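Local coordinates for protein extracellular invertase (Aspergillus kawachii, PDB 5XH8) that probably cleaves sucrose at its beta-fructofuranosyl residue and readily transfers the fructosyl group to other sugars, building fructooligosaccharides such as 1-kestose, at residues A[30-35]-A[54-59]; A[42-47]-A[65-70]; A[490-493]-A[498-501]. All coordinates share one frame; numbering follows the deposited sequence.

Contact 1: A[30-35]-A[54-59]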
loop_
_atom_site.group_PDB
_atom_site.type_symbol
_atom_site.label_atom_id
_atom_site.label_comp_id
_atom_site.label_asym_id
_atom_site.label_seq_id
_atom_site.Cartn_x
_atom_site.Cartn_y
_atom_site.Cartn_z
ATOM N N ALA A 30 9.317 32.858 24.497
ATOM C CA ALA A 30 10.265 31.831 24.951
ATOM C C ALA A 30 9.814 30.384 24.627
ATOM O O ALA A 30 10.326 29.431 25.226
ATOM C CB ALA A 30 10.478 31.958 26.451
ATOM N N HIS A 31 8.873 30.226 23.689
ATOM C CA HIS A 31 8.310 28.912 23.334
ATOM C C HIS A 31 8.531 28.576 21.853
ATOM O O HIS A 31 8.684 29.462 21.008
ATOM C CB HIS A 31 6.807 28.887 23.637
ATOM C CG HIS A 31 6.485 28.633 25.071
ATOM N ND1 HIS A 31 6.625 29.597 26.044
ATOM C CD2 HIS A 31 6.023 27.532 25.699
ATOM C CE1 HIS A 31 6.273 29.094 27.209
ATOM N NE2 HIS A 31 5.894 27.845 27.025
ATOM N N VAL A 32 8.511 27.280 21.550
ATOM C CA VAL A 32 8.602 26.803 20.160
ATOM C C VAL A 32 7.234 26.866 19.475
ATOM O O VAL A 32 6.291 26.189 19.875
ATOM C CB VAL A 32 9.183 25.351 20.073
ATOM C CG1 VAL A 32 9.075 24.783 18.650
ATOM C CG2 VAL A 32 10.609 25.356 20.532
ATOM N N LEU A 33 7.158 27.690 18.434
ATOM C CA LEU A 33 6.005 27.758 17.579
ATOM C C LEU A 33 6.473 28.326 16.228
ATOM O O LEU A 33 7.503 28.982 16.172
ATOM C CB LEU A 33 4.889 28.606 18.237
ATOM C CG LEU A 33 4.939 30.131 18.228
ATOM C CD1 LEU A 33 3.656 30.680 18.855
ATOM C CD2 LEU A 33 6.173 30.692 18.945
ATOM N N PRO A 34 5.723 28.089 15.146
ATOM C CA PRO A 34 6.176 28.566 13.830
ATOM C C PRO A 34 6.171 30.099 13.725
ATOM O O PRO A 34 5.632 30.781 14.615
ATOM C CB PRO A 34 5.163 27.941 12.855
ATOM C CG PRO A 34 3.967 27.630 13.699
ATOM C CD PRO A 34 4.476 27.330 15.060
ATOM N N PRO A 35 6.757 30.638 12.635
ATOM C CA PRO A 35 6.739 32.087 12.433
ATOM C C PRO A 35 5.330 32.666 12.403
ATOM O O PRO A 35 5.121 33.774 12.886
ATOM C CB PRO A 35 7.470 32.272 11.101
ATOM C CG PRO A 35 8.364 31.078 11.010
ATOM C CD PRO A 35 7.526 29.958 11.579
ATOM N N PHE A 54 20.519 19.892 17.584
ATOM C CA PHE A 54 19.285 19.246 17.884
ATOM C C PHE A 54 18.172 19.841 17.024
ATOM O O PHE A 54 17.916 21.050 17.066
ATOM C CB PHE A 54 18.957 19.379 19.354
ATOM C CG PHE A 54 17.778 18.567 19.778
ATOM C CD1 PHE A 54 17.764 17.178 19.576
ATOM C CD2 PHE A 54 16.680 19.162 20.355
ATOM C CE1 PHE A 54 16.681 16.408 19.973
ATOM C CE2 PHE A 54 15.591 18.402 20.743
ATOM C CZ PHE A 54 15.583 17.019 20.553
ATOM N N HIS A 55 17.506 18.970 16.273
ATOM C CA HIS A 55 16.418 19.343 15.375
ATOM C C HIS A 55 15.110 19.047 16.068
ATOM O O HIS A 55 14.947 17.951 16.589
ATOM C CB HIS A 55 16.474 18.529 14.087
ATOM C CG HIS A 55 17.636 18.866 13.218
ATOM N ND1 HIS A 55 17.487 19.260 11.910
ATOM C CD2 HIS A 55 18.962 18.915 13.481
ATOM C CE1 HIS A 55 18.672 19.518 11.396
ATOM N NE2 HIS A 55 19.586 19.310 12.326
ATOM N N VAL A 56 14.206 20.037 16.081
ATOM C CA VAL A 56 12.825 19.857 16.506
ATOM C C VAL A 56 11.889 19.935 15.278
ATOM O O VAL A 56 12.169 20.656 14.318
ATOM C CB VAL A 56 12.371 20.879 17.593
ATOM C CG1 VAL A 56 13.235 20.784 18.842
ATOM C CG2 VAL A 56 12.390 22.304 17.067
ATOM N N GLY A 57 10.774 19.219 15.319
ATOM C CA GLY A 57 9.816 19.185 14.217
ATOM C C GLY A 57 8.412 19.289 14.772
ATOM O O GLY A 57 8.186 19.054 15.961
ATOM N N PHE A 58 7.477 19.645 13.910
ATOM C CA PHE A 58 6.060 19.760 14.283
ATOM C C PHE A 58 5.193 19.855 13.035
ATOM O O PHE A 58 5.618 20.406 12.022
ATOM C CB PHE A 58 5.798 20.961 15.220
ATOM C CG PHE A 58 6.525 22.205 14.818
ATOM C CD1 PHE A 58 6.014 23.034 13.834
ATOM C CD2 PHE A 58 7.736 22.528 15.396
ATOM C CE1 PHE A 58 6.712 24.172 13.431
ATOM C CE2 PHE A 58 8.431 23.657 15.013
ATOM C CZ PHE A 58 7.927 24.482 14.019
ATOM N N LEU A 59 3.985 19.303 13.111
ATOM C CA LEU A 59 2.973 19.522 12.070
ATOM C C LEU A 59 2.687 21.014 11.972
ATOM O O LEU A 59 2.704 21.714 12.981
ATOM C CB LEU A 59 1.683 18.773 12.393
ATOM C CG LEU A 59 1.760 17.239 12.483
ATOM C CD1 LEU A 59 0.366 16.666 12.467
ATOM C CD2 LEU A 59 2.595 16.648 11.358
#
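Val-32 and Pro-34 of the loop 30-35 come down on Phe-58 and Val-56 of strand 54-59 in a contact made wholly of apolar side chains, burying 166 Å² in all. Two loop residues meet the Phe-58 ring, at its CE2 and CE1 carbons. Val-32 CG1 lies 3.9 Å from Phe-58 CE2, and Pro-34 CB lies 4.1 Å from Phe-58 CE1, with Pro-34 CD at almost the same range. Both loop side chains cross obliquely to the aromatic one. The same methyl of Val-32 also reaches Val-56, CG1 to CG2, at a looser 4.4 Å. It is this branch that does the touching because CG1 stands trans to the backbone N (chi1 171°). Ile-39 of strand 37-47 adds a further apolar surface, packing on both Pro-34 and Phe-58.

No hydrogen bond joins the two segments; polar groups of the loop are held by residues outside the contact. The imidazole of His-31 is gripped at both nitrogens, ND1 by Asp-547 and NE2 by Glu-552, while Val-32 has backbone bonding with Leu-370.

The loop thus runs between two domains, clasped by carboxylates of the C-terminal beta-sandwich on one side and packed on a propeller strand on the other, an arrangement in keeping with the two-domain fold of glycoside hydrolase family 32.

Contact 2: A[42-47]-A[65-70]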
loop_
_atom_site.group_PDB
_atom_site.type_symbol
_atom_site.label_atom_id
_atom_site.label_comp_id
_atom_site.label_asym_id
_atom_site.label_seq_id
_atom_site.Cartn_x
_atom_site.Cartn_y
_atom_site.Cartn_z
ATOM N N PRO A 42 4.082 17.847 17.783
ATOM C CA PRO A 42 5.506 17.811 17.529
ATOM C C PRO A 42 5.897 16.393 17.046
ATOM O O PRO A 42 5.184 15.436 17.320
ATOM C CB PRO A 42 6.112 18.133 18.891
ATOM C CG PRO A 42 5.115 17.576 19.860
ATOM C CD PRO A 42 3.782 17.836 19.227
ATOM N N CYS A 43 6.982 16.297 16.289
ATOM C CA CYS A 43 7.491 15.014 15.796
ATOM C C CYS A 43 8.838 15.279 15.149
ATOM O O CYS A 43 9.361 16.401 15.224
ATOM C CB CYS A 43 6.504 14.355 14.797
ATOM S SG CYS A 43 6.059 15.377 13.383
ATOM N N LEU A 44 9.442 14.236 14.590
ATOM C CA LEU A 44 10.614 14.355 13.722
ATOM C C LEU A 44 11.923 14.764 14.436
ATOM O O LEU A 44 12.967 14.823 13.773
ATOM C CB LEU A 44 10.297 15.296 12.524
ATOM C CG LEU A 44 11.355 15.636 11.458
ATOM C CD1 LEU A 44 10.772 15.656 10.055
ATOM C CD2 LEU A 44 12.037 16.955 11.753
ATOM N N HIS A 45 11.908 14.949 15.761
ATOM C CA HIS A 45 13.081 15.464 16.476
ATOM C C HIS A 45 14.310 14.552 16.280
ATOM O O HIS A 45 14.172 13.329 16.261
ATOM C CB HIS A 45 12.886 15.536 18.001
ATOM C CG HIS A 45 11.618 16.162 18.477
ATOM N ND1 HIS A 45 11.068 17.291 17.905
ATOM C CD2 HIS A 45 10.844 15.870 19.546
ATOM C CE1 HIS A 45 9.972 17.630 18.556
ATOM N NE2 HIS A 45 9.825 16.794 19.572
ATOM N N TYR A 46 15.498 15.130 16.166
ATOM C CA TYR A 46 16.717 14.320 16.149
ATOM C C TYR A 46 17.953 15.137 16.404
ATOM O O TYR A 46 18.018 16.311 16.036
ATOM C CB TYR A 46 16.882 13.561 14.820
ATOM C CG TYR A 46 17.198 14.411 13.599
ATOM C CD1 TYR A 46 16.201 15.130 12.931
ATOM C CD2 TYR A 46 18.509 14.484 13.086
ATOM C CE1 TYR A 46 16.488 15.882 11.792
ATOM C CE2 TYR A 46 18.798 15.231 11.948
ATOM C CZ TYR A 46 17.786 15.936 11.300
ATOM O OH TYR A 46 18.080 16.695 10.165
ATOM N N THR A 47 18.938 14.497 17.021
ATOM C CA THR A 47 20.276 15.044 17.090
ATOM C C THR A 47 21.018 14.613 15.843
ATOM O O THR A 47 21.152 13.425 15.582
ATOM C CB THR A 47 21.042 14.540 18.322
ATOM O OG1 THR A 47 20.261 14.772 19.500
ATOM C CG2 THR A 47 22.369 15.241 18.452
ATOM N N ILE A 65 5.298 18.779 7.845
ATOM C CA ILE A 65 6.097 18.915 9.053
ATOM C C ILE A 65 7.105 20.033 8.785
ATOM O O ILE A 65 7.798 20.011 7.757
ATOM C CB ILE A 65 6.865 17.605 9.363
ATOM C CG1 ILE A 65 5.908 16.413 9.490
ATOM C CG2 ILE A 65 7.689 17.743 10.636
ATOM C CD1 ILE A 65 6.599 15.051 9.502
ATOM N N SER A 66 7.170 20.996 9.705
ATOM C CA SER A 66 8.198 22.032 9.719
ATOM C C SER A 66 9.215 21.738 10.824
ATOM O O SER A 66 8.984 20.885 11.695
ATOM C CB SER A 66 7.569 23.427 9.910
ATOM O OG SER A 66 6.892 23.804 8.734
ATOM N N SER A 67 10.330 22.457 10.787
ATOM C CA SER A 67 11.464 22.165 11.656
ATOM C C SER A 67 12.322 23.389 11.983
ATOM O O SER A 67 12.319 24.396 11.281
ATOM C CB SER A 67 12.319 21.049 11.018
ATOM O OG SER A 67 13.291 20.560 11.914
ATOM N N ALA A 68 13.037 23.278 13.092
ATOM C CA ALA A 68 14.036 24.257 13.524
ATOM C C ALA A 68 15.172 23.533 14.254
ATOM O O ALA A 68 15.002 22.378 14.679
ATOM C CB ALA A 68 13.397 25.279 14.459
ATOM N N THR A 69 16.317 24.210 14.392
ATOM C CA THR A 69 17.457 23.667 15.102
ATOM C C THR A 69 17.778 24.498 16.332
ATOM O O THR A 69 17.421 25.687 16.413
ATOM C CB THR A 69 18.715 23.606 14.218
ATOM O OG1 THR A 69 19.029 24.915 13.738
ATOM C CG2 THR A 69 18.501 22.659 13.014
ATOM N N THR A 70 18.440 23.853 17.290
ATOM C CA THR A 70 18.991 24.535 18.444
ATOM C C THR A 70 20.403 24.017 18.742
ATOM O O THR A 70 20.655 22.795 18.650
ATOM C CB THR A 70 18.092 24.407 19.662
ATOM O OG1 THR A 70 18.694 25.091 20.769
ATOM C CG2 THR A 70 17.835 22.955 20.055
#
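Cys-43 and Leu-44, the two residues of strand 42-47 that touch Ile-65 and Ser-67, also border the flat groups next to them. The carbonyl carbon of Cys-43 lies over one face of the His-45 ring, 4.0 Å above its plane and displaced toward the rim, while Leu-44 O sits in plane at the edge of the Tyr-46 ring. Beyond the segments, Tyr-46 stacks on His-55, and the His-45 imidazole bonds through ND1 to Gly-57 N and through NE2 to Ala-322 O, so its rotation is fixed at both ends.

Across the contact, Ile-65 presents two branches. Its CD1 is 3.9 Å from Cys-43 SG, and its CG2 touches both that sulfur and Leu-44 CD1, the latter 3.8 Å away. In Leu-44, chi1 of 179° sends the chain across toward strand 65-70, where the fork at CG gives CD1 to Ile-65 and CD2 to Ser-67, 3.8 Å from OG. That hydroxyl is engaged with Val-56 O, and its approach to the leucine methyl is plain packing.

The strand axes pass 8.0 Å apart at 48°, because strand 54-60 lies between them in the sheet and the side chains meet over it, above Gly-57, which has no side chain to intervene. The chemistry implies cohesion by sulfur and methyl packing between second-neighbour strands of a propeller blade, with no hydrogen bond passing directly between them, while the middle strand bonds to both, Gly-57 to Cys-43 and Val-56 to Ala-68.

Contact 3: A[490-493]-A[498-501]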
loop_
_atom_site.group_PDB
_atom_site.type_symbol
_atom_site.label_atom_id
_atom_site.label_comp_id
_atom_site.label_asym_id
_atom_site.label_seq_id
_atom_site.Cartn_x
_atom_site.Cartn_y
_atom_site.Cartn_z
ATOM N N TYR A 490 -4.163 27.738 42.499
ATOM C CA TYR A 490 -4.107 27.341 43.909
ATOM C C TYR A 490 -4.078 25.842 44.146
ATOM O O TYR A 490 -4.517 25.076 43.301
ATOM C CB TYR A 490 -5.276 27.979 44.654
ATOM C CG TYR A 490 -6.658 27.561 44.189
ATOM C CD1 TYR A 490 -7.329 28.269 43.190
ATOM C CD2 TYR A 490 -7.319 26.502 44.787
ATOM C CE1 TYR A 490 -8.608 27.923 42.799
ATOM C CE2 TYR A 490 -8.597 26.140 44.388
ATOM C CZ TYR A 490 -9.231 26.852 43.400
ATOM O OH TYR A 490 -10.488 26.480 43.020
ATOM N N TYR A 491 -3.514 25.437 45.287
ATOM C CA TYR A 491 -3.621 24.061 45.768
ATOM C C TYR A 491 -4.858 23.911 46.643
ATOM O O TYR A 491 -5.207 24.802 47.409
ATOM C CB TYR A 491 -2.380 23.629 46.539
ATOM C CG TYR A 491 -2.368 22.142 46.803
ATOM C CD1 TYR A 491 -1.992 21.242 45.797
ATOM C CD2 TYR A 491 -2.769 21.619 48.038
ATOM C CE1 TYR A 491 -2.001 19.869 46.014
ATOM C CE2 TYR A 491 -2.779 20.245 48.270
ATOM C CZ TYR A 491 -2.392 19.369 47.258
ATOM O OH TYR A 491 -2.412 18.002 47.471
ATOM N N GLN A 492 -5.496 22.761 46.525
ATOM C CA GLN A 492 -6.739 22.431 47.175
ATOM C C GLN A 492 -6.573 21.027 47.775
ATOM O O GLN A 492 -6.331 20.058 47.032
ATOM C CB GLN A 492 -7.814 22.454 46.100
ATOM C CG GLN A 492 -9.213 22.115 46.523
ATOM C CD GLN A 492 -10.196 22.350 45.397
ATOM O OE1 GLN A 492 -10.438 21.475 44.572
ATOM N NE2 GLN A 492 -10.772 23.536 45.360
ATOM N N PHE A 493 -6.668 20.904 49.106
ATOM C CA PHE A 493 -6.543 19.582 49.757
ATOM C C PHE A 493 -7.742 18.676 49.599
ATOM O O PHE A 493 -7.558 17.474 49.614
ATOM C CB PHE A 493 -6.187 19.691 51.249
ATOM C CG PHE A 493 -4.730 19.915 51.499
ATOM C CD1 PHE A 493 -4.222 21.198 51.549
ATOM C CD2 PHE A 493 -3.870 18.846 51.659
ATOM C CE1 PHE A 493 -2.883 21.416 51.773
ATOM C CE2 PHE A 493 -2.521 19.055 51.884
ATOM C CZ PHE A 493 -2.028 20.347 51.941
ATOM N N ILE A 498 -4.085 20.900 42.069
ATOM C CA ILE A 498 -3.770 22.258 41.637
ATOM C C ILE A 498 -4.848 22.675 40.647
ATOM O O ILE A 498 -5.153 21.934 39.700
ATOM C CB ILE A 498 -2.400 22.348 40.934
ATOM C CG1 ILE A 498 -1.266 21.800 41.823
ATOM C CG2 ILE A 498 -2.129 23.778 40.448
ATOM C CD1 ILE A 498 -0.590 22.809 42.714
ATOM N N ILE A 499 -5.393 23.873 40.847
ATOM C CA ILE A 499 -6.476 24.426 40.042
ATOM C C ILE A 499 -6.037 25.757 39.419
ATOM O O ILE A 499 -5.374 26.556 40.060
ATOM C CB ILE A 499 -7.740 24.702 40.898
ATOM C CG1 ILE A 499 -8.154 23.453 41.695
ATOM C CG2 ILE A 499 -8.898 25.224 40.038
ATOM C CD1 ILE A 499 -8.522 22.253 40.870
ATOM N N VAL A 500 -6.383 25.968 38.155
ATOM C CA VAL A 500 -6.270 27.273 37.535
ATOM C C VAL A 500 -7.710 27.734 37.305
ATOM O O VAL A 500 -8.442 27.169 36.476
ATOM C CB VAL A 500 -5.466 27.254 36.215
ATOM C CG1 VAL A 500 -5.262 28.673 35.708
ATOM C CG2 VAL A 500 -4.110 26.580 36.405
ATOM N N ASP A 501 -8.126 28.729 38.081
ATOM C CA ASP A 501 -9.427 29.392 37.871
ATOM C C ASP A 501 -9.274 30.491 36.808
ATOM O O ASP A 501 -8.559 31.487 37.007
ATOM C CB ASP A 501 -9.908 29.992 39.187
ATOM C CG ASP A 501 -11.268 30.677 39.082
ATOM O OD1 ASP A 501 -11.858 30.855 37.981
ATOM O OD2 ASP A 501 -11.738 31.065 40.162
#
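The beta hairpin formed by strands 487-492 and 497-501 belongs to the C-terminal beta-sandwich of this family 32 enzyme, and its two arms are joined here by backbone bonds and by a tyrosine laid on an isoleucine. Tyr-490 and Ile-499 form an antiparallel hydrogen-bonded pair: Tyr-490 N donates to Ile-499 O at 3.0 Å, and Ile-499 N returns a bond to Tyr-490 O at 2.9 Å, straight at 164°. The same carbonyl oxygen of Tyr-490 receives a CA-H...O contact from Ile-498 CA at 3.4 Å. One step on, Tyr-491 and Ile-498 make the non-hydrogen-bonded pair.

The side chains of the two pairs go to opposite faces of the sheet. On the face of Tyr-491 and Ile-498, the isoleucine CD1 comes in at the edge of the phenol ring, 3.7 Å from Tyr-491 CD1, the two side chains crossing at about a right angle. Leu-540 and Leu-542 of strand 534-547, in the facing sheet, pack on this layer, and Tyr-491 OH bonds to Leu-524 O.

On the other face, Tyr-490 and Ile-499 run side by side. The ring swings over its neighbour because chi1 of 62° sets CG between the backbone N and the carbonyl carbon. Asp-501 CB stands at the ring's edge, and the carboxylate beyond it bonds to Ser-503. The CH-pi contact is direct: Ile-499 CB lies 3.8 Å from the centroid of the Tyr-490 ring, only 19° off its normal.

How the contacts relate
Contacts 1 and 2 are buried neighbours, their centres 7 Å apart, and share one sheet: strand 54-60, used in contact 1, lies between the two strands of contact 2. The backbone ties them too, for His-55 N lies 2.7 Å from Tyr-46 O, a probable hydrogen bond. Contact 3 stands in the other domain, across the centre of the chain, about 30 and 34 Å away between centres, and is only partly buried. Its hairpin strands, being adjacent, are joined by paired backbone bonds. The other two meet by side-chain packing with no hydrogen bond across, contact 1 wholly apolar and contact 2 including a serine hydroxyl whose bond goes to Val-56 O.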